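Local coordinates for CPXV203 protein (Cowpox virus, PDB 4HKJ), which binds MHC class I molecules and is implicated in their retrieval to the endoplasmic reticulum, a means by which cowpox virus evades antigen presentation, at residues Glu13-Leu17 against Asn88-Pro94; Arg6-Glu11 against Cys154-Leu158; Tyr124-Leu130 against Leu144-Phe150. The contacts are given in a common frame with arbitrary orientation. Residue numbers count along the deposited sequence, not the author numbering.

Interaction 1. Residues Glu13-Leu17 against Asn88-Pro94; sequences ETWKL and NSNTGAP
Strand 15-25 begins here against the end of strand 81-88 and the loop that follows it, and the pairing is antiparallel. Leu17 and Asn88 form a hydrogen-bonded pair (CA-CA 5.1 Å): Leu17 N donates to Asn88 O at 3.0 Å, while the return bond from Asn88 N to Leu17 O, 2.9 Å, is bent and weak. Beyond the pair the second segment turns away from strand geometry, with Asn90 N bonded to Asn88 OD1 at 3.1 Å in an Asx turn, yet it regains Trp15, whose O accepts from Thr91 N at 2.9 Å. Asn88 ND2 is held separately by Ile68 O.

CH-pi packing follows. One face of the Trp15 indole (chi1 m, chi2 73°) is covered by Ala93 CA, 3.9 Å from the five-membered ring centroid, and Pro94 CD, 3.5 Å from that of the six-membered ring. Gly92 adopts phi/psi 83/172, where a side chain would jam against the preceding carbonyl. Leu17 CB touches Thr91 CG2 at 3.8 Å; Phe150 packs beside both.

Backbone bonds thus fix the register where the strand pairing ends and 81-88 passes into loop, and the loop lays C-H groups of Ala93 and Pro94 on the indole face of Trp15.

Interaction 2. Residues Arg6-Glu11 against Cys154-Leu158; sequences RCEKME and CERKL
A disulfide and a salt bridge join the N-terminal segment of the modelled chain to the short helix 153-158 in a surface contact whose centre is about 25 Å from the centre of the chain. Arg6-Glu8 are extended or irregular, Cys7 having phi/psi of -149/172, and the chain then coils into a weakly bonded helix from about Lys9. Residues 154-158 are helical. The backbones come nearest at Glu11 and Cys154, with CA atoms 5.2 Å apart.

The covalent link is Cys7 SG to Cys154 SG at 2.0 Å, with chi3 of -98°. Cys7 takes the p rotamer and points its CB toward the helix, whereas Cys154 reaches it in the t rotamer. One helical turn on, Lys157 extends with chi1 and chi2 t, chi3 p and chi4 t, bringing NZ to 2.9 Å from Glu11 OE1 in the salt bridge and to 3.4 Å from Cys7 CB. Glu11 (chi1 m, chi2 t) also receives a weak hydrogen bond from Glu8 N to OE2, 3.3 Å, which places the Glu11 carboxylate over the start of the helix, near Glu8 N. A further weak bond runs from Cys154 N to Glu11 O at 3.4 Å.

Glu12 of helix 9-13 touches both cysteines. Glu155, pointing away from 6-11, and Leu158 also pack on polar side chains of the H-2 class I heavy chain. Linking cysteines 147 positions apart in sequence, this is a long-range disulfide, consistent with a protein that folds in the endoplasmic reticulum, and it closes the N terminus onto a helix that follows the edge strand of a beta sheet.

Interaction 3. Residues Tyr124-Leu130 against Leu144-Phe150; sequences YVESNYL and LGVNYSF
At the apolar centre of this beta-sandwich contact, Val146 CG2 lies over the face of the Tyr124 ring, 4.1 Å from its centroid, and Val125 CG1 over that of Tyr148, 4.2 Å from its centroid. Two sheets pack face to face here, strand 144-150 meeting strand 124-126 and the turn after it. The strand axes lie 8.0 Å apart at closest and 32° from parallel, and CA atoms stay 7.1 Å apart at Tyr124-Val146 and 7.8 Å at Val125-Tyr148. Alternate residues Leu144, Val146, Tyr148 and Phe150 point toward the partner.

Tyr124 (chi1 m) and Val125 (chi1 t) both face Ile132 in a classic beta bulge, which lets these successive side chains enter the interior. Leu144 CD2 reaches Tyr124 CZ at 3.5 Å, and Leu130 CD2 reaches Tyr148 CE1, also at 3.5 Å. Farther out, Tyr129 CB abuts the edge of the Phe150 ring, 3.5 Å from CD2, and its own ring lies oblique to that ring.

Beyond this core, Tyr124 and Glu126 make backbone hydrogen bonds to beta-2-microglobulin, and Tyr129 packs on the backbone of the H-2 class I chain. Ser127 N bonds Leu130 O at 3.1 Å, closing the turn. At the polar margin, Tyr148 OH stands 3.4 Å from both Ser127 OG and Tyr129 CB.

How the interactions relate
Interactions 1 and 3, centres 15 Å apart, meet at Phe150, which packs against Leu17 and Thr91; strands 15-25 and 141-152 are neighbours in the five-stranded antiparallel sheet. Interaction 1 pairs two strands of that sheet and fastens the loop after strand 81-88, whereas interaction 3 joins it to the six-stranded mixed sheet. Interaction 2 lies, centre to centre, 13 Å from interaction 1 and 22 Å from interaction 3; its segments adjoin theirs, helix 9-13 leading into strand 15-25 and strand 141-152 into helix 153-158. Its disulfide closes a loop containing both other contacts in series. Residues of interactions 2 and 3 touch the MHC class I complex, so this framework carries part of the binding surface.

Interaction 1. Residues Glu13-Leu17 against Asn88-Pro94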
loop_
_atom_site.group_PDB
_atom_site.type_symbol
_atom_site.label_atom_id
_atom_site.label_comp_id
_atom_site.label_asym_id
_atom_site.label_seq_id
_atom_site.Cartn_x
_atom_site.Cartn_y
_atom_site.Cartn_z
ATOM N N GLU D 13 -27.612 10.449 3.479
ATOM C CA GLU D 13 -28.205 9.461 4.376
ATOM C C GLU D 13 -27.875 8.023 3.973
ATOM O O GLU D 13 -28.034 7.097 4.769
ATOM C CB GLU D 13 -29.724 9.649 4.460
ATOM C CG GLU D 13 -30.159 10.999 5.019
ATOM C CD GLU D 13 -31.652 11.066 5.293
ATOM O OE1 GLU D 13 -32.320 10.012 5.216
ATOM O OE2 GLU D 13 -32.157 12.170 5.586
ATOM N N THR D 14 -27.418 7.839 2.739
ATOM C CA THR D 14 -27.061 6.511 2.250
ATOM C C THR D 14 -25.631 6.161 2.640
ATOM O O THR D 14 -24.681 6.674 2.052
ATOM C CB THR D 14 -27.189 6.417 0.718
ATOM O OG1 THR D 14 -28.499 6.837 0.313
ATOM C CG2 THR D 14 -26.949 4.989 0.249
ATOM N N TRP D 15 -25.480 5.287 3.630
ATOM C CA TRP D 15 -24.157 4.870 4.086
ATOM C C TRP D 15 -23.780 3.493 3.548
ATOM O O TRP D 15 -24.582 2.563 3.584
ATOM C CB TRP D 15 -24.088 4.888 5.613
ATOM C CG TRP D 15 -23.954 6.266 6.181
ATOM C CD1 TRP D 15 -24.921 7.226 6.240
ATOM C CD2 TRP D 15 -22.782 6.840 6.773
ATOM N NE1 TRP D 15 -24.425 8.364 6.829
ATOM C CE2 TRP D 15 -23.114 8.152 7.166
ATOM C CE3 TRP D 15 -21.488 6.372 7.010
ATOM C CZ2 TRP D 15 -22.197 9.000 7.783
ATOM C CZ3 TRP D 15 -20.578 7.217 7.621
ATOM C CH2 TRP D 15 -20.937 8.515 8.001
ATOM N N LYS D 16 -22.555 3.371 3.048
ATOM C CA LYS D 16 -22.082 2.110 2.488
ATOM C C LYS D 16 -20.837 1.598 3.205
ATOM O O LYS D 16 -19.959 2.376 3.583
ATOM C CB LYS D 16 -21.806 2.255 0.990
ATOM C CG LYS D 16 -23.018 2.674 0.181
ATOM C CD LYS D 16 -22.772 2.530 -1.311
ATOM C CE LYS D 16 -24.028 2.858 -2.104
ATOM N NZ LYS D 16 -23.830 2.667 -3.566
ATOM N N LEU D 17 -20.766 0.283 3.385
ATOM C CA LEU D 17 -19.635 -0.338 4.062
ATOM C C LEU D 17 -18.952 -1.380 3.184
ATOM O O LEU D 17 -19.600 -2.284 2.656
ATOM C CB LEU D 17 -20.083 -0.984 5.374
ATOM C CG LEU D 17 -19.018 -1.786 6.133
ATOM C CD1 LEU D 17 -17.840 -0.903 6.514
ATOM C CD2 LEU D 17 -19.617 -2.448 7.364
ATOM N N ASN D 88 -22.074 -3.830 2.241
ATOM C CA ASN D 88 -23.412 -3.442 2.673
ATOM C C ASN D 88 -23.803 -2.132 1.997
ATOM O O ASN D 88 -23.270 -1.072 2.326
ATOM C CB ASN D 88 -23.486 -3.306 4.195
ATOM C CG ASN D 88 -24.917 -3.241 4.711
ATOM O OD1 ASN D 88 -25.806 -2.701 4.052
ATOM N ND2 ASN D 88 -25.143 -3.796 5.895
ATOM N N SER D 89 -24.738 -2.216 1.056
ATOM C CA SER D 89 -25.118 -1.065 0.241
ATOM C C SER D 89 -25.818 0.034 1.039
ATOM O O SER D 89 -25.798 1.200 0.646
ATOM C CB SER D 89 -25.993 -1.505 -0.937
ATOM O OG SER D 89 -27.174 -2.146 -0.491
ATOM N N ASN D 90 -26.441 -0.337 2.153
ATOM C CA ASN D 90 -27.086 0.646 3.016
ATOM C C ASN D 90 -27.122 0.239 4.488
ATOM O O ASN D 90 -28.056 -0.423 4.941
ATOM C CB ASN D 90 -28.493 0.978 2.512
ATOM C CG ASN D 90 -29.206 1.980 3.399
ATOM O OD1 ASN D 90 -28.956 3.184 3.321
ATOM N ND2 ASN D 90 -30.104 1.488 4.244
ATOM N N THR D 91 -26.094 0.645 5.227
ATOM C CA THR D 91 -26.018 0.384 6.657
ATOM C C THR D 91 -26.868 1.386 7.429
ATOM O O THR D 91 -27.303 1.118 8.549
ATOM C CB THR D 91 -24.570 0.497 7.174
ATOM O OG1 THR D 91 -24.070 1.815 6.915
ATOM C CG2 THR D 91 -23.671 -0.524 6.498
ATOM N N GLY D 92 -27.103 2.542 6.819
ATOM C CA GLY D 92 -27.729 3.655 7.507
ATOM C C GLY D 92 -26.670 4.413 8.285
ATOM O O GLY D 92 -25.529 3.960 8.381
ATOM N N ALA D 93 -27.038 5.565 8.835
ATOM C CA ALA D 93 -26.099 6.376 9.604
ATOM C C ALA D 93 -25.567 5.607 10.809
ATOM O O ALA D 93 -26.324 4.921 11.496
ATOM C CB ALA D 93 -26.760 7.674 10.048
ATOM N N PRO D 94 -24.253 5.718 11.070
ATOM C CA PRO D 94 -23.602 5.020 12.185
ATOM C C PRO D 94 -24.123 5.477 13.545
ATOM O O PRO D 94 -23.914 4.792 14.547
ATOM C CB PRO D 94 -22.124 5.399 12.024
ATOM C CG PRO D 94 -22.135 6.662 11.230
ATOM C CD PRO D 94 -23.299 6.534 10.299
#

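Interaction 2. Residues Arg6-Glu11 against Cys154-Leu158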
loop_
_atom_site.group_PDB
_atom_site.type_symbol
_atom_site.label_atom_id
_atom_site.label_comp_id
_atom_site.label_asym_id
_atom_site.label_seq_id
_atom_site.Cartn_x
_atom_site.Cartn_y
_atom_site.Cartn_z
ATOM N N ARG D 6 -24.247 21.310 -2.364
ATOM C CA ARG D 6 -23.426 20.122 -2.164
ATOM C C ARG D 6 -24.029 18.899 -2.847
ATOM O O ARG D 6 -23.704 18.594 -3.994
ATOM C CB ARG D 6 -23.244 19.843 -0.671
ATOM C CG ARG D 6 -22.524 20.944 0.086
ATOM C CD ARG D 6 -22.401 20.600 1.560
ATOM N NE ARG D 6 -23.706 20.497 2.208
ATOM C CZ ARG D 6 -24.280 21.482 2.891
ATOM N NH1 ARG D 6 -23.662 22.648 3.021
ATOM N NH2 ARG D 6 -25.470 21.301 3.447
ATOM N N CYS D 7 -24.906 18.203 -2.132
ATOM C CA CYS D 7 -25.524 16.990 -2.653
ATOM C C CYS D 7 -26.930 16.788 -2.097
ATOM O O CYS D 7 -27.362 17.509 -1.198
ATOM C CB CYS D 7 -24.648 15.773 -2.346
ATOM S SG CYS D 7 -24.162 15.615 -0.614
ATOM N N GLU D 8 -27.636 15.800 -2.638
ATOM C CA GLU D 8 -29.026 15.549 -2.267
ATOM C C GLU D 8 -29.168 15.025 -0.839
ATOM O O GLU D 8 -28.186 14.630 -0.208
ATOM C CB GLU D 8 -29.666 14.565 -3.249
ATOM C CG GLU D 8 -29.517 14.950 -4.714
ATOM C CD GLU D 8 -30.363 16.148 -5.101
ATOM O OE1 GLU D 8 -31.311 16.478 -4.357
ATOM O OE2 GLU D 8 -30.080 16.759 -6.153
ATOM N N LYS D 9 -30.402 15.024 -0.345
ATOM C CA LYS D 9 -30.719 14.518 0.986
ATOM C C LYS D 9 -30.461 13.020 1.069
ATOM O O LYS D 9 -29.994 12.511 2.090
ATOM C CB LYS D 9 -32.184 14.805 1.314
ATOM C CG LYS D 9 -32.650 14.278 2.661
ATOM C CD LYS D 9 -34.163 14.368 2.783
ATOM C CE LYS D 9 -34.662 15.768 2.458
ATOM N NZ LYS D 9 -36.150 15.833 2.422
HETATM N N MSE D 10 -30.774 12.319 -0.016
HETATM C CA MSE D 10 -30.623 10.871 -0.084
HETATM C C MSE D 10 -29.156 10.452 -0.002
HETATM O O MSE D 10 -28.827 9.427 0.597
HETATM C CB MSE D 10 -31.256 10.341 -1.375
HETATM C CG MSE D 10 -31.152 8.835 -1.557
HETATM SE SE MSE D 10 -31.995 8.208 -3.202
HETATM C CE MSE D 10 -33.828 8.767 -2.842
ATOM N N GLU D 11 -28.283 11.255 -0.602
ATOM C CA GLU D 11 -26.854 10.955 -0.639
ATOM C C GLU D 11 -26.207 11.074 0.738
ATOM O O GLU D 11 -25.305 10.309 1.077
ATOM C CB GLU D 11 -26.143 11.879 -1.631
ATOM C CG GLU D 11 -26.705 11.827 -3.041
ATOM C CD GLU D 11 -25.954 12.730 -3.999
ATOM O OE1 GLU D 11 -24.705 12.708 -3.986
ATOM O OE2 GLU D 11 -26.614 13.467 -4.762
ATOM N N CYS D 154 -22.373 11.230 -0.392
ATOM C CA CYS D 154 -21.974 12.622 -0.551
ATOM C C CYS D 154 -20.467 12.782 -0.388
ATOM O O CYS D 154 -19.793 13.330 -1.259
ATOM C CB CYS D 154 -22.707 13.510 0.455
ATOM S SG CYS D 154 -22.363 15.275 0.271
ATOM N N GLU D 155 -19.947 12.297 0.736
ATOM C CA GLU D 155 -18.524 12.404 1.036
ATOM C C GLU D 155 -17.669 11.580 0.077
ATOM O O GLU D 155 -16.539 11.955 -0.234
ATOM C CB GLU D 155 -18.247 11.993 2.483
ATOM C CG GLU D 155 -18.720 13.006 3.513
ATOM C CD GLU D 155 -18.517 12.525 4.936
ATOM O OE1 GLU D 155 -18.236 11.323 5.121
ATOM O OE2 GLU D 155 -18.636 13.349 5.868
ATOM N N ARG D 156 -18.213 10.458 -0.384
ATOM C CA ARG D 156 -17.512 9.609 -1.341
ATOM C C ARG D 156 -17.359 10.335 -2.674
ATOM O O ARG D 156 -16.328 10.230 -3.339
ATOM C CB ARG D 156 -18.264 8.290 -1.542
ATOM C CG ARG D 156 -17.559 7.305 -2.465
ATOM C CD ARG D 156 -18.450 6.122 -2.811
ATOM N NE ARG D 156 -19.667 6.541 -3.502
ATOM C CZ ARG D 156 -19.754 6.737 -4.814
ATOM N NH1 ARG D 156 -18.693 6.557 -5.587
ATOM N NH2 ARG D 156 -20.905 7.118 -5.353
ATOM N N LYS D 157 -18.395 11.076 -3.051
ATOM C CA LYS D 157 -18.393 11.844 -4.290
ATOM C C LYS D 157 -17.439 13.033 -4.202
ATOM O O LYS D 157 -16.872 13.461 -5.206
ATOM C CB LYS D 157 -19.810 12.330 -4.611
ATOM C CG LYS D 157 -19.939 13.084 -5.924
ATOM C CD LYS D 157 -21.374 13.525 -6.171
ATOM C CE LYS D 157 -21.885 14.405 -5.043
ATOM N NZ LYS D 157 -23.276 14.875 -5.291
ATOM N N LEU D 158 -17.261 13.559 -2.995
ATOM C CA LEU D 158 -16.434 14.745 -2.794
ATOM C C LEU D 158 -14.973 14.418 -2.499
ATOM O O LEU D 158 -14.124 15.308 -2.481
ATOM C CB LEU D 158 -17.017 15.629 -1.688
ATOM C CG LEU D 158 -18.268 16.420 -2.079
ATOM C CD1 LEU D 158 -18.721 17.324 -0.942
ATOM C CD2 LEU D 158 -18.002 17.229 -3.340
#

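Interaction 3. Residues Tyr124-Leu130 against Leu144-Phe150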
loop_
_atom_site.group_PDB
_atom_site.type_symbol
_atom_site.label_atom_id
_atom_site.label_comp_id
_atom_site.label_asym_id
_atom_site.label_seq_id
_atom_site.Cartn_x
_atom_site.Cartn_y
_atom_site.Cartn_z
ATOM N N TYR D 124 -6.615 -4.469 13.468
ATOM C CA TYR D 124 -6.242 -3.740 12.262
ATOM C C TYR D 124 -6.853 -2.345 12.187
ATOM O O TYR D 124 -6.200 -1.401 11.744
ATOM C CB TYR D 124 -6.628 -4.541 11.016
ATOM C CG TYR D 124 -5.633 -5.618 10.638
ATOM C CD1 TYR D 124 -5.712 -6.890 11.186
ATOM C CD2 TYR D 124 -4.620 -5.360 9.727
ATOM C CE1 TYR D 124 -4.805 -7.874 10.840
ATOM C CE2 TYR D 124 -3.711 -6.337 9.374
ATOM C CZ TYR D 124 -3.808 -7.591 9.934
ATOM O OH TYR D 124 -2.900 -8.563 9.582
ATOM N N VAL D 125 -8.109 -2.219 12.603
ATOM C CA VAL D 125 -8.814 -0.946 12.496
ATOM C C VAL D 125 -9.399 -0.498 13.834
ATOM O O VAL D 125 -10.057 -1.274 14.529
ATOM C CB VAL D 125 -9.939 -1.011 11.437
ATOM C CG1 VAL D 125 -10.622 0.342 11.298
ATOM C CG2 VAL D 125 -9.386 -1.468 10.095
ATOM N N GLU D 126 -9.148 0.760 14.186
ATOM C CA GLU D 126 -9.683 1.349 15.408
ATOM C C GLU D 126 -10.172 2.770 15.134
ATOM O O GLU D 126 -9.381 3.712 15.106
ATOM C CB GLU D 126 -8.614 1.363 16.503
ATOM C CG GLU D 126 -9.059 1.992 17.817
ATOM C CD GLU D 126 -9.962 1.082 18.629
ATOM O OE1 GLU D 126 -9.981 -0.136 18.355
ATOM O OE2 GLU D 126 -10.649 1.586 19.542
ATOM N N SER D 127 -11.476 2.919 14.925
ATOM C CA SER D 127 -12.055 4.229 14.647
ATOM C C SER D 127 -13.443 4.373 15.263
ATOM O O SER D 127 -13.994 3.416 15.810
ATOM C CB SER D 127 -12.122 4.480 13.139
ATOM O OG SER D 127 -12.997 3.565 12.507
ATOM N N ASN D 128 -14.006 5.574 15.161
ATOM C CA ASN D 128 -15.318 5.866 15.729
ATOM C C ASN D 128 -16.456 5.148 15.011
ATOM O O ASN D 128 -17.541 4.979 15.566
ATOM C CB ASN D 128 -15.576 7.376 15.724
ATOM C CG ASN D 128 -14.677 8.125 16.688
ATOM O OD1 ASN D 128 -13.930 9.020 16.292
ATOM N ND2 ASN D 128 -14.746 7.762 17.963
ATOM N N TYR D 129 -16.200 4.725 13.777
ATOM C CA TYR D 129 -17.224 4.082 12.962
ATOM C C TYR D 129 -17.143 2.558 13.010
ATOM O O TYR D 129 -18.167 1.875 12.959
ATOM C CB TYR D 129 -17.130 4.554 11.509
ATOM C CG TYR D 129 -17.436 6.023 11.304
ATOM C CD1 TYR D 129 -18.134 6.749 12.259
ATOM C CD2 TYR D 129 -17.028 6.681 10.152
ATOM C CE1 TYR D 129 -18.414 8.090 12.072
ATOM C CE2 TYR D 129 -17.304 8.022 9.957
ATOM C CZ TYR D 129 -17.998 8.721 10.921
ATOM O OH TYR D 129 -18.277 10.055 10.733
ATOM N N LEU D 130 -15.929 2.026 13.112
ATOM C CA LEU D 130 -15.736 0.585 13.006
ATOM C C LEU D 130 -14.503 0.088 13.759
ATOM O O LEU D 130 -13.508 0.802 13.890
ATOM C CB LEU D 130 -15.636 0.183 11.531
ATOM C CG LEU D 130 -15.969 -1.269 11.184
ATOM C CD1 LEU D 130 -17.440 -1.553 11.456
ATOM C CD2 LEU D 130 -15.619 -1.571 9.737
ATOM N N LEU D 144 -1.457 -10.929 5.576
ATOM C CA LEU D 144 -2.856 -10.514 5.574
ATOM C C LEU D 144 -2.982 -8.993 5.620
ATOM O O LEU D 144 -2.450 -8.343 6.520
ATOM C CB LEU D 144 -3.606 -11.143 6.752
ATOM C CG LEU D 144 -5.121 -10.952 6.828
ATOM C CD1 LEU D 144 -5.791 -12.238 7.280
ATOM C CD2 LEU D 144 -5.489 -9.814 7.767
ATOM N N GLY D 145 -3.689 -8.434 4.643
ATOM C CA GLY D 145 -3.939 -7.006 4.599
ATOM C C GLY D 145 -5.425 -6.716 4.657
ATOM O O GLY D 145 -6.235 -7.495 4.160
ATOM N N VAL D 146 -5.785 -5.595 5.276
ATOM C CA VAL D 146 -7.191 -5.224 5.426
ATOM C C VAL D 146 -7.446 -3.786 4.990
ATOM O O VAL D 146 -6.835 -2.853 5.510
ATOM C CB VAL D 146 -7.671 -5.385 6.875
ATOM C CG1 VAL D 146 -9.104 -4.893 7.024
ATOM C CG2 VAL D 146 -7.553 -6.829 7.322
ATOM N N ASN D 147 -8.357 -3.610 4.038
ATOM C CA ASN D 147 -8.774 -2.274 3.641
ATOM C C ASN D 147 -10.177 -1.981 4.157
ATOM O O ASN D 147 -11.032 -2.867 4.194
ATOM C CB ASN D 147 -8.700 -2.102 2.126
ATOM C CG ASN D 147 -8.208 -0.725 1.724
ATOM O OD1 ASN D 147 -7.003 -0.495 1.601
ATOM N ND2 ASN D 147 -9.138 0.200 1.519
ATOM N N TYR D 148 -10.405 -0.738 4.559
ATOM C CA TYR D 148 -11.646 -0.362 5.224
ATOM C C TYR D 148 -12.219 0.937 4.662
ATOM O O TYR D 148 -11.497 1.916 4.466
ATOM C CB TYR D 148 -11.412 -0.265 6.737
ATOM C CG TYR D 148 -12.274 0.741 7.468
ATOM C CD1 TYR D 148 -13.636 0.530 7.636
ATOM C CD2 TYR D 148 -11.715 1.886 8.020
ATOM C CE1 TYR D 148 -14.421 1.442 8.315
ATOM C CE2 TYR D 148 -12.490 2.803 8.702
ATOM C CZ TYR D 148 -13.843 2.577 8.845
ATOM O OH TYR D 148 -14.622 3.486 9.522
ATOM N N SER D 149 -13.521 0.928 4.393
ATOM C CA SER D 149 -14.204 2.090 3.837
ATOM C C SER D 149 -15.646 2.163 4.328
ATOM O O SER D 149 -16.424 1.226 4.139
ATOM C CB SER D 149 -14.164 2.051 2.309
ATOM O OG SER D 149 -14.762 3.211 1.755
ATOM N N PHE D 150 -15.996 3.281 4.956
ATOM C CA PHE D 150 -17.323 3.453 5.538
ATOM C C PHE D 150 -17.723 4.925 5.533
ATOM O O PHE D 150 -17.312 5.691 6.406
ATOM C CB PHE D 150 -17.340 2.904 6.968
ATOM C CG PHE D 150 -18.715 2.803 7.567
ATOM C CD1 PHE D 150 -19.708 2.082 6.930
ATOM C CD2 PHE D 150 -19.005 3.410 8.777
ATOM C CE1 PHE D 150 -20.971 1.977 7.480
ATOM C CE2 PHE D 150 -20.268 3.308 9.334
ATOM C CZ PHE D 150 -21.252 2.590 8.684
#